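Local coordinates for protein Atg5 (Kluyveromyces marxianus, PDB 3VQI) that functions in autophagic vesicle formation and cytoplasm-to-vacuole transport, and becomes conjugated to the ubiquitin-like protein Atg12, at residues E170-S175 and M185-K190; V41-A46 and L177-S182. One frame throughout, in Å; residues are numbered along the deposited sequence.

Contact 1 of 2, residues E170-S175 and M185-K190; sequences ENFWVS and MAVRSK
Phe172 and Val187 bring the two helical segments closest together, with their CA atoms 6.2 Å apart on chains that run in broadly opposite directions. Helices 166-178 and 181-189 follow each other with a very short connection and form a helical hairpin in the alpha-helical bundle region of Atg5; residues 170-175 and 185-190 are its facing parts. The contact is apolar and largely buried. The CB of Val187 points toward helix 166-178, and the aromatic ring of Phe172 lies across this branched side chain. The valine meets the ring over one face, not at its edge: CG1 sits 4.1 Å from the ring centroid and 22° off the normal, a CH-pi contact shifted toward the rim. Because CG1 is anti to the backbone N of Val187 (chi1 -174°), this methyl is the one presented to the ring, while CB closes on Phe172 CD1 at 3.6 Å. Further round, Phe172 CE1 comes within 4.0 Å of Arg188 N, so the ring also lies against the backbone of helix 181-189. Trp143, Trp147 and Phe184 surround the same ring, Trp147 in an edge-to-face stack, which places Phe172 in an aromatic cluster between the hairpin and helix 135-155. Arg188 leads its polar end away from helix 166-178; there Met185 CE lies 3.6 Å above the guanidinium plane, near its rim. Within residues 170-175, the buried Ser175 OG is satisfied by a 2.6 Å hydrogen bond to Phe172 O. Within 185-190, Met185 O is held by both Ser189 N and Ser189 OG, at 3.0 and 2.9 Å, the two donors arriving from opposite faces of the carbonyl plane.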
loop_
_atom_site.group_PDB
_atom_site.type_symbol
_atom_site.label_atom_id
_atom_site.label_comp_id
_atom_site.label_asym_id
_atom_site.label_seq_id
_atom_site.Cartn_x
_atom_site.Cartn_y
_atom_site.Cartn_z
ATOM N N GLU A 170 4.998 12.362 -14.586
ATOM C CA GLU A 170 4.101 13.230 -13.799
ATOM C C GLU A 170 2.694 12.771 -14.069
ATOM O O GLU A 170 1.850 12.811 -13.208
ATOM C CB GLU A 170 4.243 14.695 -14.253
ATOM C CG GLU A 170 3.630 15.779 -13.326
ATOM C CD GLU A 170 4.153 15.682 -11.898
ATOM O OE1 GLU A 170 5.298 15.199 -11.727
ATOM O OE2 GLU A 170 3.439 16.080 -10.939
ATOM N N ASN A 171 2.458 12.373 -15.307
ATOM C CA ASN A 171 1.163 11.878 -15.743
ATOM C C ASN A 171 0.968 10.511 -15.069
ATOM O O ASN A 171 -0.157 10.104 -14.774
ATOM C CB ASN A 171 1.140 11.714 -17.278
ATOM C CG ASN A 171 -0.248 11.566 -17.814
ATOM O OD1 ASN A 171 -0.448 11.257 -18.983
ATOM N ND2 ASN A 171 -1.232 11.801 -16.953
ATOM N N PHE A 172 2.074 9.801 -14.848
ATOM C CA PHE A 172 2.049 8.476 -14.205
ATOM C C PHE A 172 1.557 8.670 -12.773
ATOM O O PHE A 172 0.671 7.963 -12.301
ATOM C CB PHE A 172 3.464 7.873 -14.219
ATOM C CG PHE A 172 3.524 6.418 -13.844
ATOM C CD1 PHE A 172 2.498 5.548 -14.188
ATOM C CD2 PHE A 172 4.648 5.906 -13.199
ATOM C CE1 PHE A 172 2.582 4.191 -13.895
ATOM C CE2 PHE A 172 4.741 4.543 -12.900
ATOM C CZ PHE A 172 3.706 3.685 -13.254
ATOM N N TRP A 173 2.134 9.658 -12.098
ATOM C CA TRP A 173 1.755 9.988 -10.733
ATOM C C TRP A 173 0.279 10.368 -10.709
ATOM O O TRP A 173 -0.531 9.732 -10.026
ATOM C CB TRP A 173 2.603 11.157 -10.227
ATOM C CG TRP A 173 2.180 11.720 -8.889
ATOM C CD1 TRP A 173 1.862 13.022 -8.612
ATOM C CD2 TRP A 173 2.082 11.012 -7.643
ATOM N NE1 TRP A 173 1.576 13.170 -7.273
ATOM C CE2 TRP A 173 1.704 11.953 -6.654
ATOM C CE3 TRP A 173 2.279 9.675 -7.265
ATOM C CZ2 TRP A 173 1.520 11.604 -5.315
ATOM C CZ3 TRP A 173 2.097 9.324 -5.928
ATOM C CH2 TRP A 173 1.721 10.291 -4.969
ATOM N N VAL A 174 -0.064 11.395 -11.481
ATOM C CA VAL A 174 -1.430 11.886 -11.558
ATOM C C VAL A 174 -2.477 10.787 -11.759
ATOM O O VAL A 174 -3.572 10.870 -11.203
ATOM C CB VAL A 174 -1.569 12.949 -12.678
ATOM C CG1 VAL A 174 -3.030 13.233 -12.964
ATOM C CG2 VAL A 174 -0.883 14.236 -12.249
ATOM N N SER A 175 -2.142 9.756 -12.533
ATOM C CA SER A 175 -3.086 8.668 -12.786
ATOM C C SER A 175 -3.565 8.032 -11.483
ATOM O O SER A 175 -4.728 7.629 -11.357
ATOM C CB SER A 175 -2.436 7.590 -13.645
ATOM O OG SER A 175 -1.542 6.808 -12.867
ATOM N N MET A 185 -1.788 2.348 -16.897
ATOM C CA MET A 185 -1.286 1.214 -17.683
ATOM C C MET A 185 -0.388 1.693 -18.823
ATOM O O MET A 185 0.575 1.028 -19.192
ATOM C CB MET A 185 -2.449 0.402 -18.274
ATOM C CG MET A 185 -3.361 -0.250 -17.247
ATOM S SD MET A 185 -2.516 -1.477 -16.216
ATOM C CE MET A 185 -2.661 -2.963 -17.263
ATOM N N ALA A 186 -0.716 2.858 -19.370
ATOM C CA ALA A 186 0.036 3.433 -20.476
ATOM C C ALA A 186 1.511 3.527 -20.163
ATOM O O ALA A 186 2.336 2.957 -20.878
ATOM C CB ALA A 186 -0.509 4.813 -20.820
ATOM N N VAL A 187 1.843 4.248 -19.096
ATOM C CA VAL A 187 3.235 4.420 -18.697
ATOM C C VAL A 187 3.822 3.141 -18.090
ATOM O O VAL A 187 5.019 2.877 -18.217
ATOM C CB VAL A 187 3.379 5.586 -17.703
ATOM C CG1 VAL A 187 4.840 5.841 -17.403
ATOM C CG2 VAL A 187 2.733 6.832 -18.283
ATOM N N ARG A 188 2.985 2.339 -17.440
ATOM C CA ARG A 188 3.475 1.095 -16.853
ATOM C C ARG A 188 4.121 0.291 -17.984
ATOM O O ARG A 188 5.166 -0.342 -17.805
ATOM C CB ARG A 188 2.324 0.300 -16.230
ATOM C CG ARG A 188 2.770 -0.889 -15.379
ATOM C CD ARG A 188 1.584 -1.663 -14.792
ATOM N NE ARG A 188 1.394 -2.961 -15.431
ATOM C CZ ARG A 188 1.099 -3.140 -16.721
ATOM N NH1 ARG A 188 0.949 -2.101 -17.539
ATOM N NH2 ARG A 188 0.965 -4.371 -17.202
ATOM N N SER A 189 3.489 0.343 -19.155
ATOM C CA SER A 189 3.974 -0.361 -20.342
ATOM C C SER A 189 5.328 0.184 -20.773
ATOM O O SER A 189 6.252 -0.575 -21.049
ATOM C CB SER A 189 2.980 -0.206 -21.498
ATOM O OG SER A 189 1.732 -0.791 -21.181
ATOM N N LYS A 190 5.442 1.506 -20.833
ATOM C CA LYS A 190 6.700 2.124 -21.231
ATOM C C LYS A 190 7.821 1.791 -20.240
ATOM O O LYS A 190 8.955 2.257 -20.389
ATOM C CB LYS A 190 6.534 3.648 -21.347
ATOM C CG LYS A 190 5.645 4.105 -22.504
ATOM C CD LYS A 190 5.677 5.626 -22.664
ATOM C CE LYS A 190 4.761 6.096 -23.786
ATOM N NZ LYS A 190 4.741 7.582 -23.920
#

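Contact 2 of 2, residues V41-A46 and L177-S182; sequences VMLRDA and LSRNRS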
loop_
_atom_site.group_PDB
_atom_site.type_symbol
_atom_site.label_atom_id
_atom_site.label_comp_id
_atom_site.label_asym_id
_atom_site.label_seq_id
_atom_site.Cartn_x
_atom_site.Cartn_y
_atom_site.Cartn_z
ATOM N N VAL A 41 -14.247 5.572 2.729
ATOM C CA VAL A 41 -13.904 4.458 1.873
ATOM C C VAL A 41 -12.522 4.796 1.336
ATOM O O VAL A 41 -12.289 5.925 0.901
ATOM C CB VAL A 41 -14.914 4.312 0.713
ATOM C CG1 VAL A 41 -14.546 3.115 -0.153
ATOM C CG2 VAL A 41 -16.317 4.128 1.268
ATOM N N MET A 42 -11.595 3.842 1.408
ATOM C CA MET A 42 -10.238 4.061 0.912
ATOM C C MET A 42 -9.933 3.126 -0.245
ATOM O O MET A 42 -10.402 1.982 -0.285
ATOM C CB MET A 42 -9.204 3.811 2.004
ATOM C CG MET A 42 -9.173 4.832 3.120
ATOM S SD MET A 42 -7.876 4.422 4.290
ATOM C CE MET A 42 -8.162 5.682 5.563
ATOM N N LEU A 43 -9.149 3.612 -1.196
ATOM C CA LEU A 43 -8.783 2.778 -2.316
ATOM C C LEU A 43 -7.698 1.824 -1.840
ATOM O O LEU A 43 -6.796 2.225 -1.115
ATOM C CB LEU A 43 -8.281 3.644 -3.460
ATOM C CG LEU A 43 -9.407 4.433 -4.128
ATOM C CD1 LEU A 43 -8.821 5.465 -5.070
ATOM C CD2 LEU A 43 -10.333 3.473 -4.863
ATOM N N ARG A 44 -7.803 0.555 -2.224
ATOM C CA ARG A 44 -6.819 -0.435 -1.827
ATOM C C ARG A 44 -5.444 -0.061 -2.338
ATOM O O ARG A 44 -4.453 -0.188 -1.630
ATOM C CB ARG A 44 -7.212 -1.818 -2.349
ATOM C CG ARG A 44 -8.159 -2.560 -1.417
ATOM C CD ARG A 44 -8.660 -3.883 -1.980
ATOM N NE ARG A 44 -8.944 -4.792 -0.878
ATOM C CZ ARG A 44 -8.008 -5.501 -0.250
ATOM N NH1 ARG A 44 -6.738 -5.419 -0.640
ATOM N NH2 ARG A 44 -8.334 -6.244 0.798
ATOM N N ASP A 45 -5.387 0.412 -3.571
ATOM C CA ASP A 45 -4.121 0.796 -4.150
ATOM C C ASP A 45 -3.946 2.297 -4.113
ATOM O O ASP A 45 -3.976 2.977 -5.139
ATOM C CB ASP A 45 -4.014 0.274 -5.578
ATOM C CG ASP A 45 -3.021 -0.857 -5.696
ATOM O OD1 ASP A 45 -1.857 -0.655 -5.298
ATOM O OD2 ASP A 45 -3.398 -1.944 -6.179
ATOM N N ALA A 46 -3.766 2.794 -2.900
ATOM C CA ALA A 46 -3.562 4.204 -2.620
ATOM C C ALA A 46 -2.731 4.171 -1.352
ATOM O O ALA A 46 -2.404 3.094 -0.858
ATOM C CB ALA A 46 -4.889 4.881 -2.354
ATOM N N LEU A 177 -3.811 9.565 -8.615
ATOM C CA LEU A 177 -4.643 10.506 -7.875
ATOM C C LEU A 177 -5.989 10.676 -8.575
ATOM O O LEU A 177 -7.021 10.801 -7.924
ATOM C CB LEU A 177 -3.936 11.864 -7.762
ATOM C CG LEU A 177 -2.517 11.847 -7.180
ATOM C CD1 LEU A 177 -1.831 13.198 -7.395
ATOM C CD2 LEU A 177 -2.581 11.486 -5.700
ATOM N N SER A 178 -5.979 10.657 -9.904
ATOM C CA SER A 178 -7.206 10.838 -10.674
ATOM C C SER A 178 -7.928 9.535 -10.945
ATOM O O SER A 178 -9.078 9.535 -11.384
ATOM C CB SER A 178 -6.911 11.516 -12.011
ATOM O OG SER A 178 -6.287 10.615 -12.909
ATOM N N ARG A 179 -7.250 8.426 -10.690
ATOM C CA ARG A 179 -7.847 7.130 -10.925
ATOM C C ARG A 179 -8.048 6.886 -12.427
ATOM O O ARG A 179 -8.967 6.185 -12.839
ATOM C CB ARG A 179 -9.174 7.029 -10.170
ATOM C CG ARG A 179 -9.023 6.995 -8.656
ATOM C CD ARG A 179 -8.476 5.655 -8.215
ATOM N NE ARG A 179 -7.061 5.708 -7.853
ATOM C CZ ARG A 179 -6.311 4.633 -7.620
ATOM N NH1 ARG A 179 -6.833 3.415 -7.713
ATOM N NH2 ARG A 179 -5.039 4.772 -7.284
ATOM N N ASN A 180 -7.188 7.489 -13.246
ATOM C CA ASN A 180 -7.252 7.266 -14.682
ATOM C C ASN A 180 -6.406 6.043 -14.959
ATOM O O ASN A 180 -5.169 6.119 -15.067
ATOM C CB ASN A 180 -6.681 8.426 -15.483
ATOM C CG ASN A 180 -6.848 8.223 -16.975
ATOM O OD1 ASN A 180 -6.905 7.091 -17.451
ATOM N ND2 ASN A 180 -6.921 9.322 -17.721
ATOM N N ARG A 181 -7.080 4.911 -15.105
ATOM C CA ARG A 181 -6.400 3.635 -15.330
ATOM C C ARG A 181 -5.629 3.439 -16.611
ATOM O O ARG A 181 -4.528 2.911 -16.588
ATOM C CB ARG A 181 -7.390 2.500 -15.195
ATOM C CG ARG A 181 -6.916 1.433 -14.269
ATOM C CD ARG A 181 -7.587 0.130 -14.606
ATOM N NE ARG A 181 -6.741 -0.787 -15.384
ATOM C CZ ARG A 181 -7.183 -1.538 -16.390
ATOM N NH1 ARG A 181 -8.458 -1.460 -16.742
ATOM N NH2 ARG A 181 -6.361 -2.381 -17.011
ATOM N N SER A 182 -6.222 3.840 -17.727
ATOM C CA SER A 182 -5.572 3.713 -19.030
ATOM C C SER A 182 -4.307 4.554 -19.014
ATOM O O SER A 182 -3.287 4.189 -19.609
ATOM C CB SER A 182 -6.516 4.190 -20.137
ATOM O OG SER A 182 -7.728 3.455 -20.086
#
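Arg179 NH2 is shared between two backbone carbonyls, Asp45 O across the contact and Ile176 O in the last turn of helix 166-178, which ends just before the arginine. The bond to Asp45 O measures 3.0 Å but is weak, since its N-H...O angle is only 129°. The carbonyl of Ile176 thus anchors NH2, and the weak bond to Asp45 O links it to the turn that follows strand 37-43. The side chain folds to get there: bends at chi2 (-73°) and chi3 (104°) swing the guanidinium toward the strand. Leu43 comes from the opposite direction, its CD1 lying over one guanidinium face, although the exact spacing of this methyl from the arginine is doubtful in the model. Trp12 adds a cation-pi contact to the same arginine. The carboxylate of Asp45 takes no direct part, with OD2 6.5 Å from Arg179 NH1. It turns elsewhere, OD1 accepting from Ile265 N and OD2 from Gln245 NE2, in the UblB domain, so backbone and side chain of one residue face different parts of the protein. Arg179 itself leaves helical geometry with a positive phi, and Asn180 N-caps the next helix through OD1 and Asp183 N. The contact therefore sets the junction between helices 166-178 and 181-189 against the end of strand 37-43, an outermost strand of the UblA sheet, with helix 6-12 contributing Trp12 beside it.

How the contacts relate
Both contacts draw on helices 166-178 and 181-189, but at different places: the interface between them and the connection that joins them. Contact 1 is buried, apolar and local in sequence; contact 2 reaches a strand end more than 130 residues away, and is only partly buried. Accordingly, ring and methyl packing carry the first, whereas the second rests on one arginine, bonded weakly to a backbone carbonyl and covered on one face by a leucine. One packs two helices of the bundle against each other, the other joins their connection to the UblA domain. Their centres are 13 Å apart, and they touch where Ser175 CB packs 3.4 Å from Asn180 O.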